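Local coordinates for putative aldo/keto reductase (Salmonella enterica subsp. enterica serovar Typhimurium, PDB 4R9O), which probably acts as an NADP-dependent oxidoreductase of the aldo/keto reductase family, although its physiological substrate is not established, at residues C[158-163]-C[180-185]; C[206-211]-C[257-262]; C[124-129]-C[154-159]; C[135-140]-C[168-173]. All coordinates share one frame; numbering follows the deposited sequence.

Contact 1: C[158-163]-C[180-185]; sequences FGVSNF and ATNQVE
The side-chain amide of Asn-182 grips both ends of the Phe-163 backbone: ND2 donates to Phe-163 O at 3.0 Å, nearly straight at 166°, while OD1 takes the Phe-163 N-H in its carbonyl plane, on a lone pair. CG of Asn-182 lies anti to the backbone N (chi1 -174°), which carries the amide across to the loop that follows strand 158-161. Gln-183 O is held twice, by Asn-162 N at 2.9 Å and by Ser-161 OG at 3.1 Å, both donors above its carbonyl plane. Parallel strand bonds follow, Val-160 N to Thr-181 O and Gln-183 N to Val-160 O, and Ala-180 N closes on Phe-158 O at 2.7 Å. A water bridges Asn-162 OD1 and Glu-185 N. Farther out, Val-160 CG2 leans on Asn-182 OD1 at 3.5 Å, and Val-160 CB sits 3.6 Å over the centre of the Phe-163 ring. The polar ends of Thr-181 and Gln-183 turn elsewhere, to Arg-208 O and Asp-53. With ND2 of Asn-162 bonded to His-131 O, the turn at the strand's C-terminal end is fixed from several directions, consistent with Ser-161 and Asn-162 binding NADP(+), as in a close relative.

Contact 2: C[206-211]-C[257-262]; sequences RIRPMA and PSQPLP
Two short parallel strands, 210-211 and 261-262, run side by side through the paired residues Met-210/Leu-261 and Ala-211/Pro-262, with CA atoms of the first pair 4.6 Å apart. They are neighbours in the TIM barrel, with helix 245-254 packed on the outer side against Pro-260 and Pro-262. Leu-261 supplies both ends of the pairing: its N donates to Pro-209 O at 2.8 Å, and its O accepts from Ala-211 N at 2.8 Å, the donor 41° above the carbonyl plane. Pro-260 and Pro-262 lack an N-H, so the strand's donor between them is that of Leu-261. Met-210 and Leu-261 lie on one face, where they meet Val-21 and Phe-17 of strand 16-23; Ala-211 and Pro-262 lie on the other. Pro-260 CB packs against Pro-209 CG and, also at 4.1 Å, Ala-211 CB. Arg-206, in a Schellman motif, forms a salt bridge with Asp-140 of a neighbouring subunit. The Arg-208 chain bends at chi3 (70°) and brings NE to Gln-259 O at 2.8 Å, a bond tilted 22° out of the guanidinium plane. Leu-261 CD1 rests on Arg-208 CB at 3.6 Å, and CB of Gln-259 covers one guanidinium face, 3.2 Å above the plane and offset toward its rim.

Contact 3: C[124-129]-C[154-159]; sequences YLDMLL and KVRHFG
Arg-156 lays its guanidinium flat on the Tyr-124 ring, planes 14° apart and centres 3.8 Å apart, a stacked cation-pi pair. The arginine chain, extended from CG to NE, reaches across so that CZ settles 3.3 Å from Tyr-124 CE1. The ring is positioned by a first torsion (77°) that sets CG in the crowded place between backbone N and carbonyl carbon. OD1 of Asp-126 lies at the ring's edge, in its plane, 4.3 Å from Arg-156 NH2; the charges may attract, but no N-H points at the oxygen. Asp-126 OD2 is instead tied to Arg-78 and to Ile-83 N. Beyond the stack, Val-155 spreads its two methyls: CG2 touches Leu-125 CD1 and CG1 meets Leu-128 CB at 3.8 Å, beside Leu-149 of helix 139-151. Leu-129 lays CD2 on the bare backbone of Gly-159, 3.5 Å from its CA. Hydrogen bonds join the backbones, with Leu-125 N on Lys-154 O at 2.7 Å, Arg-156 N on Leu-125 O, Leu-128 N on His-157 O, and Gly-159 N on Leu-128 O. Parallel strands linked by an intervening helix, here 139-151, are the beta-alpha-beta unit of a TIM barrel.

Contact 4: C[135-140]-C[168-173]; sequences PLMDAD and FTLLQS
Leu-170 O is held by two donors from Ser-173: the hydroxyl OG, close at 2.5 Å, and a weak backbone bond from N at 3.4 Å. OG stands between its own backbone N and carbonyl carbon (chi1 64°), which turns it back toward the carbonyl three residues earlier, 26° above the plane of that acceptor. At the start of the other helix, Asp-138 is the N-cap, its OD1 accepting from Asp-140 N in a weak, bent bond (3.1 Å, 122°) and from Asp-141 N, weakly too. Helices 139-151 and 165-173 belong to the outer layer of the TIM barrel, and here the loop before helix 139-151 and its first turn pack on residues 170-171 of the other with no hydrogen bond between them; the side chains that meet are apolar. Met-137 and Leu-170 meet tip to tip, Met-137 CE at 3.8 Å from Leu-170 CD2, the methionine chain running out straight and bending only at chi3. The same methyl brushes Leu-171 CB. Ala-139 CB fits against Leu-170 CD1 at 3.9 Å and Leu-171 CD1 at 4.2 Å, so that one small methyl faces two leucines. Leu-171 also touches Val-142 of helix 139-151. Gln-203 of a neighbouring subunit bonds Ala-139 N and Met-137 O, and Asp-140 OD1 pairs with Arg-174 of its own chain.

In the fold
Contacts 3, 1 and 2 follow one another round the barrel sheet: contacts 3 and 1 share Phe-158 and Gly-159, and contact 1 joins contact 2 through Val-184 N and Met-210 O, 2.9 Å apart. Contact 1 holds Ser-161 and Asn-162 of the likely NADP(+) site, and the Gln-183 side chain lies about 5 Å from that of Tyr-58, the proposed proton donor. Within the barrel, Met-127 CE of contact 3 touches Met-210 SD of contact 2 at 3.9 Å. Contact 4 sits outside the sheet, where Leu-171 CD2 packs on Val-160 CG1 at 3.6 Å; its centre is about 13 Å from that of contact 1 and about 21 Å from that of contact 2.

Contact 1: C[158-163]-C[180-185]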
# COMPACT_ATOMS: atom_id res chain seq x y z
N PHE C 158 -22.43 0.51 -28.77
CA PHE C 158 -21.14 0.03 -28.32
C PHE C 158 -20.81 0.57 -26.94
O PHE C 158 -21.21 1.68 -26.59
CB PHE C 158 -20.03 0.41 -29.32
CG PHE C 158 -20.27 -0.12 -30.71
CD1 PHE C 158 -19.82 -1.37 -31.07
CD2 PHE C 158 -20.93 0.65 -31.66
CE1 PHE C 158 -20.04 -1.87 -32.35
CE2 PHE C 158 -21.16 0.17 -32.94
CZ PHE C 158 -20.71 -1.10 -33.29
N GLY C 159 -20.05 -0.20 -26.17
CA GLY C 159 -19.64 0.23 -24.85
C GLY C 159 -18.41 -0.53 -24.42
O GLY C 159 -17.80 -1.25 -25.21
N VAL C 160 -18.04 -0.36 -23.15
CA VAL C 160 -16.89 -1.03 -22.58
C VAL C 160 -17.24 -1.59 -21.21
O VAL C 160 -18.35 -1.35 -20.70
CB VAL C 160 -15.68 -0.08 -22.42
CG1 VAL C 160 -15.25 0.46 -23.77
CG2 VAL C 160 -16.04 1.07 -21.46
N SER C 161 -16.29 -2.32 -20.64
CA SER C 161 -16.45 -2.91 -19.32
C SER C 161 -15.12 -2.83 -18.57
O SER C 161 -14.07 -3.15 -19.14
CB SER C 161 -16.94 -4.36 -19.43
OG SER C 161 -17.07 -4.96 -18.16
N ASN C 162 -15.18 -2.34 -17.33
CA ASN C 162 -14.05 -2.28 -16.40
C ASN C 162 -12.94 -1.34 -16.83
O ASN C 162 -11.79 -1.54 -16.46
CB ASN C 162 -13.48 -3.68 -16.17
CG ASN C 162 -14.55 -4.68 -15.80
OD1 ASN C 162 -15.25 -4.50 -14.81
ND2 ASN C 162 -14.70 -5.73 -16.61
N PHE C 163 -13.29 -0.32 -17.60
CA PHE C 163 -12.35 0.71 -18.05
C PHE C 163 -12.12 1.79 -17.00
O PHE C 163 -13.05 2.19 -16.28
CB PHE C 163 -12.85 1.37 -19.36
CG PHE C 163 -12.46 0.62 -20.62
CD1 PHE C 163 -12.02 1.30 -21.73
CD2 PHE C 163 -12.56 -0.76 -20.69
CE1 PHE C 163 -11.66 0.62 -22.90
CE2 PHE C 163 -12.20 -1.45 -21.85
CZ PHE C 163 -11.76 -0.75 -22.96
N ALA C 180 -21.98 3.68 -24.87
CA ALA C 180 -23.28 3.72 -24.20
C ALA C 180 -23.22 3.22 -22.76
O ALA C 180 -24.19 3.36 -22.02
CB ALA C 180 -24.29 2.94 -25.00
N THR C 181 -22.09 2.63 -22.37
CA THR C 181 -21.93 2.21 -20.98
C THR C 181 -20.49 1.83 -20.66
O THR C 181 -19.67 1.56 -21.55
CB THR C 181 -22.83 1.00 -20.60
OG1 THR C 181 -22.98 0.95 -19.18
CG2 THR C 181 -22.20 -0.30 -21.07
N ASN C 182 -20.20 1.82 -19.37
CA ASN C 182 -18.98 1.23 -18.83
C ASN C 182 -19.47 0.32 -17.73
O ASN C 182 -19.89 0.77 -16.67
CB ASN C 182 -18.01 2.30 -18.32
CG ASN C 182 -16.66 1.73 -17.87
OD1 ASN C 182 -16.36 0.55 -18.05
ND2 ASN C 182 -15.81 2.61 -17.31
N GLN C 183 -19.49 -0.97 -18.03
CA GLN C 183 -19.99 -1.98 -17.12
C GLN C 183 -18.96 -2.22 -16.03
O GLN C 183 -17.83 -2.63 -16.31
CB GLN C 183 -20.30 -3.27 -17.90
CG GLN C 183 -21.09 -4.28 -17.11
CD GLN C 183 -21.48 -5.49 -17.94
OE1 GLN C 183 -21.10 -6.62 -17.61
NE2 GLN C 183 -22.28 -5.27 -18.98
N VAL C 184 -19.32 -1.96 -14.78
CA VAL C 184 -18.33 -2.00 -13.70
C VAL C 184 -18.83 -2.66 -12.42
O VAL C 184 -20.04 -2.82 -12.24
CB VAL C 184 -17.83 -0.59 -13.35
CG1 VAL C 184 -17.12 0.05 -14.56
CG2 VAL C 184 -18.97 0.27 -12.87
N GLU C 185 -17.89 -3.01 -11.54
CA GLU C 185 -18.24 -3.70 -10.30
C GLU C 185 -18.64 -2.72 -9.20
O GLU C 185 -17.88 -1.82 -8.86
CB GLU C 185 -17.08 -4.57 -9.81
CG GLU C 185 -17.44 -5.34 -8.53
CD GLU C 185 -16.36 -6.31 -8.09
OE1 GLU C 185 -15.30 -6.36 -8.75
OE2 GLU C 185 -16.57 -7.01 -7.07
O HOH W 1 -15.14 -2.89 -12.32

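Contact 2: C[206-211]-C[257-262]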
# COMPACT_ATOMS: atom_id res chain seq x y z
N ARG C 206 -23.44 11.64 -18.36
CA ARG C 206 -24.82 11.14 -18.35
C ARG C 206 -24.93 9.75 -18.99
O ARG C 206 -25.89 9.45 -19.69
CB ARG C 206 -25.75 12.12 -19.06
CG ARG C 206 -25.68 13.54 -18.46
CD ARG C 206 -26.80 14.45 -18.92
NE ARG C 206 -26.64 15.78 -18.35
CZ ARG C 206 -27.06 16.14 -17.13
NH1 ARG C 206 -27.69 15.26 -16.36
NH2 ARG C 206 -26.87 17.37 -16.70
N ILE C 207 -23.93 8.92 -18.72
CA ILE C 207 -23.89 7.54 -19.15
C ILE C 207 -24.09 6.65 -17.94
O ILE C 207 -23.38 6.78 -16.94
CB ILE C 207 -22.55 7.20 -19.85
CG1 ILE C 207 -22.45 7.97 -21.17
CG2 ILE C 207 -22.38 5.69 -20.06
CD1 ILE C 207 -21.08 8.04 -21.76
N ARG C 208 -25.06 5.75 -18.02
CA ARG C 208 -25.38 4.91 -16.88
C ARG C 208 -24.64 3.58 -16.95
O ARG C 208 -24.68 2.87 -17.96
CB ARG C 208 -26.90 4.71 -16.79
CG ARG C 208 -27.63 6.02 -16.53
CD ARG C 208 -29.15 5.90 -16.63
NE ARG C 208 -29.74 5.12 -15.54
CZ ARG C 208 -31.00 5.24 -15.14
NH1 ARG C 208 -31.81 6.11 -15.74
NH2 ARG C 208 -31.46 4.49 -14.14
N PRO C 209 -23.95 3.22 -15.85
CA PRO C 209 -23.22 1.95 -15.85
C PRO C 209 -24.12 0.75 -15.60
O PRO C 209 -25.07 0.85 -14.81
CB PRO C 209 -22.23 2.12 -14.70
CG PRO C 209 -22.96 3.05 -13.74
CD PRO C 209 -23.80 3.96 -14.59
N MET C 210 -23.83 -0.37 -16.26
CA MET C 210 -24.37 -1.66 -15.84
C MET C 210 -23.48 -2.17 -14.72
O MET C 210 -22.25 -2.13 -14.83
CB MET C 210 -24.42 -2.66 -17.00
CG MET C 210 -25.18 -2.18 -18.23
SD MET C 210 -24.87 -3.21 -19.67
CE MET C 210 -25.66 -4.74 -19.17
N ALA C 211 -24.08 -2.64 -13.64
CA ALA C 211 -23.31 -2.99 -12.45
C ALA C 211 -23.27 -4.51 -12.25
O ALA C 211 -24.32 -5.17 -12.18
CB ALA C 211 -23.90 -2.30 -11.22
N PRO C 257 -25.82 8.21 -7.60
CA PRO C 257 -26.19 9.24 -8.59
C PRO C 257 -25.69 8.96 -10.02
O PRO C 257 -26.10 9.68 -10.93
CB PRO C 257 -25.57 10.51 -8.01
CG PRO C 257 -24.43 10.03 -7.19
CD PRO C 257 -24.85 8.72 -6.61
N SER C 258 -24.85 7.95 -10.23
CA SER C 258 -24.59 7.49 -11.61
C SER C 258 -25.78 6.69 -12.15
O SER C 258 -25.86 6.41 -13.35
CB SER C 258 -23.31 6.65 -11.67
OG SER C 258 -23.28 5.67 -10.66
N GLN C 259 -26.71 6.33 -11.26
CA GLN C 259 -27.93 5.60 -11.62
C GLN C 259 -27.66 4.28 -12.35
O GLN C 259 -28.09 4.09 -13.48
CB GLN C 259 -28.84 6.49 -12.48
CG GLN C 259 -29.12 7.85 -11.85
CD GLN C 259 -30.08 8.70 -12.67
OE1 GLN C 259 -31.27 8.40 -12.75
NE2 GLN C 259 -29.57 9.76 -13.28
N PRO C 260 -26.96 3.35 -11.67
CA PRO C 260 -26.57 2.07 -12.27
C PRO C 260 -27.76 1.16 -12.60
O PRO C 260 -28.83 1.28 -11.99
CB PRO C 260 -25.71 1.41 -11.17
CG PRO C 260 -25.36 2.53 -10.22
CD PRO C 260 -26.53 3.45 -10.27
N LEU C 261 -27.55 0.28 -13.58
CA LEU C 261 -28.46 -0.80 -13.93
C LEU C 261 -27.89 -2.10 -13.38
O LEU C 261 -26.90 -2.62 -13.92
CB LEU C 261 -28.63 -0.91 -15.45
CG LEU C 261 -29.35 0.21 -16.23
CD1 LEU C 261 -28.57 1.53 -16.24
CD2 LEU C 261 -29.61 -0.26 -17.65
N PRO C 262 -28.49 -2.62 -12.30
CA PRO C 262 -27.97 -3.85 -11.68
C PRO C 262 -28.17 -5.09 -12.55
O PRO C 262 -29.26 -5.29 -13.08
CB PRO C 262 -28.78 -3.97 -10.37
CG PRO C 262 -29.30 -2.57 -10.12
CD PRO C 262 -29.55 -2.00 -11.49

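Contact 3: C[124-129]-C[154-159]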
# COMPACT_ATOMS: atom_id res chain seq x y z
N TYR C 124 -28.70 -9.34 -35.41
CA TYR C 124 -28.13 -8.12 -34.85
C TYR C 124 -27.96 -8.20 -33.34
O TYR C 124 -28.70 -8.92 -32.66
CB TYR C 124 -28.97 -6.89 -35.22
CG TYR C 124 -30.24 -6.75 -34.40
CD1 TYR C 124 -30.28 -5.92 -33.28
CD2 TYR C 124 -31.39 -7.45 -34.75
CE1 TYR C 124 -31.44 -5.80 -32.53
CE2 TYR C 124 -32.55 -7.33 -34.00
CZ TYR C 124 -32.57 -6.51 -32.90
OH TYR C 124 -33.73 -6.40 -32.16
N LEU C 125 -26.98 -7.46 -32.83
CA LEU C 125 -26.77 -7.27 -31.40
C LEU C 125 -27.15 -5.85 -31.06
O LEU C 125 -26.88 -4.94 -31.83
CB LEU C 125 -25.31 -7.53 -31.00
CG LEU C 125 -24.60 -8.80 -31.48
CD1 LEU C 125 -23.10 -8.70 -31.21
CD2 LEU C 125 -25.17 -10.06 -30.84
N ASP C 126 -27.78 -5.67 -29.90
CA ASP C 126 -28.16 -4.33 -29.46
C ASP C 126 -26.94 -3.56 -28.97
O ASP C 126 -26.82 -2.37 -29.22
CB ASP C 126 -29.21 -4.40 -28.36
CG ASP C 126 -30.53 -4.99 -28.87
OD1 ASP C 126 -31.39 -4.22 -29.32
OD2 ASP C 126 -30.68 -6.23 -28.82
N MET C 127 -26.04 -4.25 -28.28
CA MET C 127 -24.81 -3.63 -27.84
C MET C 127 -23.64 -4.62 -27.74
O MET C 127 -23.81 -5.76 -27.31
CB MET C 127 -25.02 -2.91 -26.49
CG MET C 127 -23.77 -2.19 -25.97
SD MET C 127 -24.13 -0.92 -24.73
CE MET C 127 -24.68 -1.91 -23.34
N LEU C 128 -22.46 -4.18 -28.17
CA LEU C 128 -21.24 -4.96 -28.04
C LEU C 128 -20.24 -4.21 -27.15
O LEU C 128 -20.01 -3.02 -27.35
CB LEU C 128 -20.64 -5.25 -29.41
CG LEU C 128 -19.33 -6.06 -29.45
CD1 LEU C 128 -19.54 -7.52 -29.00
CD2 LEU C 128 -18.71 -6.01 -30.82
N LEU C 129 -19.67 -4.92 -26.18
CA LEU C 129 -18.71 -4.32 -25.25
C LEU C 129 -17.29 -4.89 -25.43
O LEU C 129 -17.12 -6.06 -25.75
CB LEU C 129 -19.16 -4.55 -23.81
CG LEU C 129 -20.58 -4.21 -23.35
CD1 LEU C 129 -20.71 -4.49 -21.85
CD2 LEU C 129 -20.94 -2.76 -23.68
N LYS C 154 -25.11 -4.98 -37.99
CA LYS C 154 -24.90 -6.14 -37.13
C LYS C 154 -24.89 -5.76 -35.66
O LYS C 154 -25.31 -6.54 -34.81
CB LYS C 154 -23.61 -6.85 -37.51
CG LYS C 154 -23.70 -7.58 -38.85
CD LYS C 154 -22.49 -8.49 -39.08
CE LYS C 154 -22.72 -9.44 -40.25
NZ LYS C 154 -22.94 -8.70 -41.52
N VAL C 155 -24.40 -4.56 -35.35
CA VAL C 155 -24.39 -4.06 -33.98
C VAL C 155 -24.90 -2.62 -33.90
O VAL C 155 -24.44 -1.74 -34.63
CB VAL C 155 -22.97 -4.13 -33.38
CG1 VAL C 155 -22.97 -3.57 -31.97
CG2 VAL C 155 -22.46 -5.56 -33.39
N ARG C 156 -25.85 -2.39 -32.99
CA ARG C 156 -26.52 -1.10 -32.89
C ARG C 156 -25.79 -0.06 -32.01
O ARG C 156 -25.81 1.12 -32.33
CB ARG C 156 -27.94 -1.30 -32.37
CG ARG C 156 -28.83 -2.01 -33.39
CD ARG C 156 -30.30 -2.06 -32.98
NE ARG C 156 -31.08 -2.70 -34.04
CZ ARG C 156 -32.39 -2.94 -33.99
NH1 ARG C 156 -32.99 -3.53 -35.02
NH2 ARG C 156 -33.10 -2.61 -32.92
N HIS C 157 -25.20 -0.51 -30.91
CA HIS C 157 -24.53 0.40 -29.97
C HIS C 157 -23.30 -0.28 -29.40
O HIS C 157 -23.15 -1.49 -29.50
CB HIS C 157 -25.47 0.81 -28.83
CG HIS C 157 -26.78 1.38 -29.30
ND1 HIS C 157 -26.94 2.71 -29.60
CD2 HIS C 157 -27.97 0.79 -29.54
CE1 HIS C 157 -28.18 2.93 -29.99
NE2 HIS C 157 -28.83 1.78 -29.97
N PHE C 158 -22.43 0.51 -28.77
CA PHE C 158 -21.14 0.03 -28.32
C PHE C 158 -20.81 0.57 -26.94
O PHE C 158 -21.21 1.68 -26.59
CB PHE C 158 -20.03 0.41 -29.32
CG PHE C 158 -20.27 -0.12 -30.71
CD1 PHE C 158 -19.82 -1.37 -31.07
CD2 PHE C 158 -20.93 0.65 -31.66
CE1 PHE C 158 -20.04 -1.87 -32.35
CE2 PHE C 158 -21.16 0.17 -32.94
CZ PHE C 158 -20.71 -1.10 -33.29
N GLY C 159 -20.05 -0.20 -26.17
CA GLY C 159 -19.64 0.23 -24.85
C GLY C 159 -18.41 -0.53 -24.42
O GLY C 159 -17.80 -1.25 -25.21

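Contact 4: C[135-140]-C[168-173]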
# COMPACT_ATOMS: atom_id res chain seq x y z
N PRO C 135 -3.87 -3.67 -22.29
CA PRO C 135 -2.71 -2.79 -22.45
C PRO C 135 -2.27 -2.69 -23.92
O PRO C 135 -1.67 -1.69 -24.30
CB PRO C 135 -1.62 -3.47 -21.62
CG PRO C 135 -2.06 -4.91 -21.56
CD PRO C 135 -3.55 -4.83 -21.45
N LEU C 136 -2.60 -3.71 -24.72
CA LEU C 136 -2.30 -3.69 -26.14
C LEU C 136 -3.43 -3.06 -26.98
O LEU C 136 -3.37 -3.08 -28.22
CB LEU C 136 -2.01 -5.11 -26.65
CG LEU C 136 -0.66 -5.69 -26.20
CD1 LEU C 136 -0.40 -7.03 -26.88
CD2 LEU C 136 0.48 -4.70 -26.46
N MET C 137 -4.45 -2.52 -26.33
CA MET C 137 -5.55 -1.92 -27.07
C MET C 137 -5.13 -0.73 -27.93
O MET C 137 -4.62 0.28 -27.44
CB MET C 137 -6.68 -1.46 -26.13
CG MET C 137 -7.83 -0.86 -26.92
SD MET C 137 -9.22 -0.21 -25.97
CE MET C 137 -8.60 1.38 -25.43
N ASP C 138 -5.36 -0.88 -29.23
CA ASP C 138 -5.17 0.18 -30.21
C ASP C 138 -6.55 0.72 -30.56
O ASP C 138 -7.33 0.07 -31.25
CB ASP C 138 -4.43 -0.37 -31.44
CG ASP C 138 -4.13 0.70 -32.49
OD1 ASP C 138 -4.97 1.58 -32.74
OD2 ASP C 138 -3.04 0.63 -33.09
N ALA C 139 -6.86 1.92 -30.08
CA ALA C 139 -8.21 2.46 -30.16
C ALA C 139 -8.69 2.66 -31.61
O ALA C 139 -9.88 2.52 -31.89
CB ALA C 139 -8.30 3.78 -29.39
N ASP C 140 -7.75 2.98 -32.52
CA ASP C 140 -8.05 3.10 -33.95
C ASP C 140 -8.57 1.79 -34.52
O ASP C 140 -9.45 1.77 -35.37
CB ASP C 140 -6.80 3.50 -34.75
CG ASP C 140 -6.44 4.97 -34.60
OD1 ASP C 140 -7.25 5.76 -34.07
OD2 ASP C 140 -5.33 5.33 -35.05
N PHE C 168 -11.42 4.91 -21.08
CA PHE C 168 -12.71 5.27 -21.64
C PHE C 168 -12.56 6.45 -22.61
O PHE C 168 -13.06 6.42 -23.73
CB PHE C 168 -13.71 5.59 -20.52
CG PHE C 168 -15.11 5.83 -20.99
CD1 PHE C 168 -16.05 4.81 -20.97
CD2 PHE C 168 -15.50 7.07 -21.46
CE1 PHE C 168 -17.35 5.03 -21.40
CE2 PHE C 168 -16.79 7.30 -21.90
CZ PHE C 168 -17.72 6.27 -21.87
N THR C 169 -11.84 7.48 -22.18
CA THR C 169 -11.68 8.67 -23.00
C THR C 169 -10.87 8.38 -24.26
O THR C 169 -11.16 8.90 -25.34
CB THR C 169 -11.03 9.78 -22.19
OG1 THR C 169 -11.92 10.14 -21.13
CG2 THR C 169 -10.76 10.99 -23.06
N LEU C 170 -9.85 7.56 -24.12
CA LEU C 170 -9.05 7.12 -25.25
C LEU C 170 -9.93 6.51 -26.35
O LEU C 170 -9.87 6.93 -27.51
CB LEU C 170 -7.99 6.12 -24.80
CG LEU C 170 -7.30 5.33 -25.93
CD1 LEU C 170 -6.61 6.29 -26.93
CD2 LEU C 170 -6.29 4.34 -25.35
N LEU C 171 -10.74 5.52 -25.98
CA LEU C 171 -11.54 4.84 -26.98
C LEU C 171 -12.57 5.80 -27.53
O LEU C 171 -12.77 5.86 -28.74
CB LEU C 171 -12.21 3.58 -26.40
CG LEU C 171 -13.00 2.72 -27.39
CD1 LEU C 171 -12.20 2.39 -28.66
CD2 LEU C 171 -13.44 1.43 -26.72
N GLN C 172 -13.20 6.58 -26.65
CA GLN C 172 -14.25 7.49 -27.08
C GLN C 172 -13.76 8.49 -28.13
O GLN C 172 -14.50 8.83 -29.06
CB GLN C 172 -14.83 8.26 -25.88
CG GLN C 172 -15.97 9.21 -26.26
CD GLN C 172 -17.20 8.48 -26.81
OE1 GLN C 172 -18.05 8.03 -26.05
NE2 GLN C 172 -17.30 8.39 -28.13
N SER C 173 -12.52 8.94 -27.98
CA SER C 173 -11.95 9.94 -28.90
C SER C 173 -11.99 9.48 -30.35
O SER C 173 -12.07 10.30 -31.26
CB SER C 173 -10.50 10.29 -28.51
OG SER C 173 -9.62 9.18 -28.63